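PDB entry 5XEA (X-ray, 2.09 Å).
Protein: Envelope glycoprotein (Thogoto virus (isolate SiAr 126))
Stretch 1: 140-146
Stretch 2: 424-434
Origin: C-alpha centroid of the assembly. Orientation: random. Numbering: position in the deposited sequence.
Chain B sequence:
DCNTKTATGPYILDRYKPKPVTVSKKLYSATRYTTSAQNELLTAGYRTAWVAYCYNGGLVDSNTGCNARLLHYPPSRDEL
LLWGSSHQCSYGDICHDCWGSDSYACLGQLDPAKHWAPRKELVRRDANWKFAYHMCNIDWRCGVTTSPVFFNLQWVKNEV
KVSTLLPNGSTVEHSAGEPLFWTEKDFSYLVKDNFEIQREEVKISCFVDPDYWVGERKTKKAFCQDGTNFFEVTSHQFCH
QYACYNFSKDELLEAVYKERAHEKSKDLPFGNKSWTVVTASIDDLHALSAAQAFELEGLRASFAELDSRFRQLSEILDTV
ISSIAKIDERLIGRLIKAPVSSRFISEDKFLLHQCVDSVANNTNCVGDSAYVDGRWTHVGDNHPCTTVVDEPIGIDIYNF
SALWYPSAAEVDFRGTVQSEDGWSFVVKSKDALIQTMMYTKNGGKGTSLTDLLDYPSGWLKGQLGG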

# COMPACT_ATOMS: atom_id res chain seq x y z
N TRP B 140 7.11 38.78 14.84
CA TRP B 140 7.62 38.01 13.71
C TRP B 140 7.50 36.53 13.98
O TRP B 140 7.55 36.08 15.12
CB TRP B 140 9.10 38.37 13.42
CG TRP B 140 9.27 39.76 12.93
CD1 TRP B 140 9.29 40.90 13.69
CD2 TRP B 140 9.39 40.18 11.57
NE1 TRP B 140 9.45 42.00 12.88
CE2 TRP B 140 9.49 41.59 11.58
CE3 TRP B 140 9.44 39.50 10.34
CZ2 TRP B 140 9.64 42.34 10.40
CZ3 TRP B 140 9.57 40.23 9.18
CH2 TRP B 140 9.68 41.65 9.22
N ARG B 141 7.37 35.76 12.90
CA ARG B 141 7.60 34.32 12.94
C ARG B 141 8.58 33.96 11.83
O ARG B 141 8.62 34.60 10.78
CB ARG B 141 6.31 33.50 12.76
CG ARG B 141 5.73 33.53 11.35
CD ARG B 141 4.26 33.10 11.32
NE ARG B 141 4.10 31.78 11.95
CZ ARG B 141 3.96 30.64 11.29
NH1 ARG B 141 3.95 30.62 9.96
NH2 ARG B 141 3.83 29.50 11.96
N CYS B 142 9.39 32.94 12.09
CA CYS B 142 10.25 32.42 11.04
C CYS B 142 10.65 31.00 11.40
O CYS B 142 10.56 30.58 12.56
CB CYS B 142 11.48 33.30 10.84
SG CYS B 142 12.54 33.43 12.30
N GLY B 143 11.09 30.26 10.40
CA GLY B 143 11.49 28.88 10.63
C GLY B 143 12.18 28.35 9.40
O GLY B 143 12.03 28.89 8.29
N VAL B 144 12.94 27.27 9.59
CA VAL B 144 13.71 26.69 8.50
C VAL B 144 13.81 25.19 8.73
O VAL B 144 13.89 24.72 9.87
CB VAL B 144 15.11 27.34 8.38
CG1 VAL B 144 15.93 27.08 9.64
CG2 VAL B 144 15.85 26.84 7.13
N THR B 145 13.79 24.43 7.63
CA THR B 145 14.11 23.02 7.66
C THR B 145 15.07 22.70 6.52
O THR B 145 15.03 23.32 5.46
CB THR B 145 12.85 22.12 7.56
OG1 THR B 145 13.16 20.79 7.98
CG2 THR B 145 12.33 22.05 6.12
N THR B 146 15.93 21.72 6.76
CA THR B 146 16.76 21.11 5.72
C THR B 146 16.51 19.62 5.81
O THR B 146 16.83 18.99 6.83
CB THR B 146 18.25 21.42 5.91
OG1 THR B 146 18.67 20.98 7.21
CG2 THR B 146 18.51 22.91 5.75
N SER B 424 6.03 18.03 5.14
CA SER B 424 5.13 18.19 6.28
C SER B 424 5.50 19.38 7.15
O SER B 424 4.65 19.86 7.89
CB SER B 424 5.08 16.91 7.12
OG SER B 424 6.32 16.67 7.76
N PHE B 425 6.75 19.86 7.07
CA PHE B 425 7.16 21.10 7.73
C PHE B 425 6.30 22.28 7.28
O PHE B 425 5.99 23.17 8.08
CB PHE B 425 8.64 21.38 7.44
CG PHE B 425 9.21 22.63 8.11
CD1 PHE B 425 9.57 22.60 9.46
CD2 PHE B 425 9.48 23.77 7.38
CE1 PHE B 425 10.13 23.73 10.08
CE2 PHE B 425 10.05 24.91 7.99
CZ PHE B 425 10.37 24.88 9.33
N VAL B 426 5.95 22.32 6.00
CA VAL B 426 5.13 23.41 5.48
C VAL B 426 3.74 23.39 6.10
O VAL B 426 3.18 24.43 6.46
CB VAL B 426 5.06 23.33 3.94
CG1 VAL B 426 4.17 24.45 3.37
CG2 VAL B 426 6.48 23.31 3.34
N VAL B 427 3.15 22.19 6.22
CA VAL B 427 1.82 22.03 6.81
C VAL B 427 1.84 22.37 8.29
O VAL B 427 0.94 23.06 8.80
CB VAL B 427 1.30 20.59 6.58
CG1 VAL B 427 -0.14 20.42 7.18
CG2 VAL B 427 1.33 20.21 5.12
N LYS B 428 2.86 21.89 9.01
CA LYS B 428 3.03 22.25 10.42
C LYS B 428 3.16 23.76 10.61
O LYS B 428 2.67 24.32 11.59
CB LYS B 428 4.26 21.54 11.01
CG LYS B 428 4.06 20.04 11.24
CD LYS B 428 5.36 19.33 11.63
CE LYS B 428 5.19 17.81 11.49
NZ LYS B 428 6.48 17.06 11.61
N SER B 429 3.87 24.43 9.70
CA SER B 429 3.97 25.89 9.79
C SER B 429 2.59 26.54 9.66
O SER B 429 2.24 27.44 10.44
CB SER B 429 4.93 26.40 8.72
OG SER B 429 4.86 27.82 8.65
N LYS B 430 1.79 26.07 8.70
CA LYS B 430 0.43 26.56 8.52
C LYS B 430 -0.42 26.27 9.75
O LYS B 430 -1.19 27.13 10.19
CB LYS B 430 -0.23 25.92 7.28
CG LYS B 430 -1.75 26.23 7.18
CD LYS B 430 -2.55 25.16 6.45
CE LYS B 430 -2.39 23.79 7.09
NZ LYS B 430 -3.55 22.93 6.84
N ASP B 431 -0.33 25.05 10.29
CA ASP B 431 -1.15 24.70 11.45
C ASP B 431 -0.78 25.55 12.65
O ASP B 431 -1.65 25.98 13.42
CB ASP B 431 -0.96 23.22 11.80
CG ASP B 431 -1.54 22.29 10.75
OD1 ASP B 431 -1.05 21.14 10.65
OD2 ASP B 431 -2.49 22.69 10.04
N ALA B 432 0.52 25.78 12.85
CA ALA B 432 0.98 26.60 13.96
C ALA B 432 0.52 28.05 13.82
O ALA B 432 0.22 28.71 14.81
CB ALA B 432 2.50 26.50 14.06
N LEU B 433 0.49 28.58 12.59
CA LEU B 433 0.01 29.94 12.41
C LEU B 433 -1.46 30.06 12.81
O LEU B 433 -1.87 31.05 13.42
CB LEU B 433 0.22 30.40 10.96
CG LEU B 433 -0.20 31.87 10.68
CD1 LEU B 433 0.56 32.87 11.55
CD2 LEU B 433 -0.09 32.23 9.20
N ILE B 434 -2.26 29.04 12.47
CA ILE B 434 -3.68 29.03 12.82
C ILE B 434 -3.86 29.03 14.33
O ILE B 434 -4.74 29.69 14.88
CB ILE B 434 -4.37 27.81 12.17
CG1 ILE B 434 -4.45 27.98 10.63
CG2 ILE B 434 -5.79 27.61 12.77
CD1 ILE B 434 -4.80 26.64 9.85

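How do a strand and a helix nearly 300 residues apart in sequence come to lie together? They run almost antiparallel, at 164°, with axes 9.7 Å apart at their closest. The strand's alternation brings Arg-141, Gly-143 and Thr-145 to the helix side, opposite Leu-433, Ser-429 and Phe-425 in turn. The backbones are nearer at the Thr-145 end, where the CA atoms of Thr-145 and Phe-425 are 7.2 Å apart, than at the Arg-141 end, where those of Arg-141 and Leu-433 are 8.8 Å apart.

What does the bent side chain of Arg-141 achieve? With chi1 at p, chi2 at t and chi3 at m, it places its guanidinium beside the helix. NH1 donates to Ser-429 OG at 3.2 Å and NH2 to Ser-429 O at 3.0 Å, so one residue receives both bonds. Ser-429 O also accepts from Leu-433 N within the helix, at 3.0 Å; the arginine therefore shares a carbonyl already in use. The t rotamer of Ser-429 places OG within reach of NH1.

How does Leu-433 fit around this charged group? Its t, p conformation sets CD1 over one face of the guanidinium, where no N-H points, and 3.7 Å from Arg-141 CD. Apolar carbon thus covers the face while the polar edge remains free to bond.

Why does Phe-425 lie so close to the strand? Its t rotamer extends the ring to the backbone, and CZ comes within 3.5 Å of Val-144 C. Thr-145, also t, covers one ring face: its CB sits 3.6 Å from the centroid of the Phe-425 ring, only 9° off the normal, a CH-pi contact. At the ring edge lies Gly-143, where an ideal CB would be just 3.5 Å from Phe-425 CZ, so the absent side chain leaves room for the ring.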